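Phosphocarrier protein HPr (Mycoplasma capricolum, PDB 1PCH) carries phosphoryl groups as the general, non-sugar-specific component of the phosphoenolpyruvate-dependent sugar phosphotransferase system. Local coordinates at residues G41-K44 / N48-A51. Residues are numbered along the deposited sequence; the frame is centred on the assembly and turned at random. Where two conformers were deposited one is given.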
loop_
_atom_site.group_PDB
_atom_site.type_symbol
_atom_site.label_atom_id
_atom_site.label_comp_id
_atom_site.label_asym_id
_atom_site.label_seq_id
_atom_site.Cartn_x
_atom_site.Cartn_y
_atom_site.Cartn_z
ATOM N N GLY A 41 1.914 -8.985 1.438
ATOM C CA GLY A 41 1.405 -9.125 0.077
ATOM C C GLY A 41 2.188 -8.248 -0.905
ATOM O O GLY A 41 2.941 -7.358 -0.505
ATOM N N ASN A 42 2.008 -8.549 -2.170
ATOM C CA ASN A 42 2.649 -7.778 -3.254
ATOM C C ASN A 42 1.642 -6.674 -3.606
ATOM O O ASN A 42 0.511 -6.929 -3.990
ATOM C CB ASN A 42 3.022 -8.691 -4.382
ATOM C CG ASN A 42 3.545 -8.001 -5.611
ATOM O OD1 ASN A 42 3.634 -6.789 -5.663
ATOM N ND2 ASN A 42 3.897 -8.777 -6.628
ATOM N N LEU A 43 2.101 -5.440 -3.432
ATOM C CA LEU A 43 1.253 -4.283 -3.607
ATOM C C LEU A 43 0.858 -4.066 -5.058
ATOM O O LEU A 43 -0.083 -3.336 -5.367
ATOM C CB LEU A 43 1.848 -3.070 -2.946
ATOM C CG LEU A 43 0.997 -1.839 -2.773
ATOM C CD1 LEU A 43 -0.232 -1.967 -1.968
ATOM C CD2 LEU A 43 1.824 -0.606 -2.508
ATOM N N LYS A 44 1.611 -4.746 -5.930
ATOM C CA LYS A 44 1.344 -4.649 -7.353
ATOM C C LYS A 44 0.164 -5.498 -7.771
ATOM O O LYS A 44 -0.360 -5.363 -8.869
ATOM C CB LYS A 44 2.600 -5.047 -8.165
ATOM C CG LYS A 44 3.778 -4.139 -7.931
ATOM C CD LYS A 44 5.033 -4.646 -8.607
ATOM C CE LYS A 44 6.134 -3.581 -8.525
ATOM N NZ LYS A 44 7.371 -4.080 -9.220
ATOM N N ASN A 48 -3.964 -9.795 -4.325
ATOM C CA ASN A 48 -3.192 -10.000 -3.127
ATOM C C ASN A 48 -3.591 -8.994 -2.025
ATOM O O ASN A 48 -3.761 -9.357 -0.881
ATOM C CB ASN A 48 -1.706 -9.710 -3.390
ATOM C CG ASN A 48 -0.857 -10.875 -3.716
ATOM O OD1 ASN A 48 0.323 -10.907 -3.295
ATOM N ND2 ASN A 48 -1.384 -11.841 -4.449
ATOM N N VAL A 49 -3.708 -7.759 -2.446
ATOM C CA VAL A 49 -4.032 -6.676 -1.521
ATOM C C VAL A 49 -5.441 -6.798 -1.019
ATOM O O VAL A 49 -5.719 -6.666 0.197
ATOM C CB VAL A 49 -3.719 -5.324 -2.144
ATOM C CG1 VAL A 49 -4.410 -4.182 -1.511
ATOM C CG2 VAL A 49 -2.236 -5.178 -2.381
ATOM N N MET A 50 -6.389 -7.140 -1.864
ATOM C CA MET A 50 -7.748 -7.343 -1.404
ATOM C C MET A 50 -7.879 -8.550 -0.469
ATOM O O MET A 50 -8.676 -8.501 0.468
ATOM C CB MET A 50 -8.659 -7.471 -2.610
ATOM C CG MET A 50 -8.670 -6.184 -3.444
ATOM S SD MET A 50 -9.527 -4.855 -2.677
ATOM C CE MET A 50 -11.184 -5.052 -3.310
ATOM N N ALA A 51 -7.163 -9.610 -0.740
ATOM C CA ALA A 51 -7.181 -10.858 0.010
ATOM C C ALA A 51 -6.689 -10.643 1.438
ATOM O O ALA A 51 -6.946 -11.448 2.311
ATOM C CB ALA A 51 -6.366 -11.928 -0.673
#
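The chain leaves strand 39-42, turns at Leu43 and Lys44, and comes back as helix 46-52, which brings the CA of Gly41 to 5.7 Å from the CA of Asn48. From the helix Asn48 reaches across to the next residue of the strand: its OD1 lies 3.1 Å from Asn42 N and accepts its hydrogen. The bond is nearly straight, 169° at the hydrogen, and lies in the plane of the amide on an OD1 lone pair. An asparagine suits the place because its short side chain can reach from the helix to the N-H of an edge strand. Gly41, with no side chain, lets the helix backbone lie close; its CA is 4.0 Å from Asn48 OD1. Asn42 uses its own amide locally. With CG anti to the backbone N (chi1 174°), Asn42 OD1 curls over to accept from Lys44 N at 2.9 Å, the donor standing well above the amide plane; this Asx turn shapes the exit from the strand. On the buried side, Val49 CG2 packs against the backbone, 3.6 Å from Asn42 O, and meets Leu43 CD1 at 3.8 Å, methyl against methyl at a slant. Both residues are buried and rest on Ile34 of the neighbouring strand, while Val49 also touches Ala18 of helix 15-25, so compact branched side chains fill the space between sheet and helices. The contact thus ties the short helix 46-52 of the HPr open-faced beta-sandwich to the edge of its four-stranded antiparallel sheet, and the side chain of Val49 lies about 9 Å from that of His14, the active-site residue that is phosphorylated.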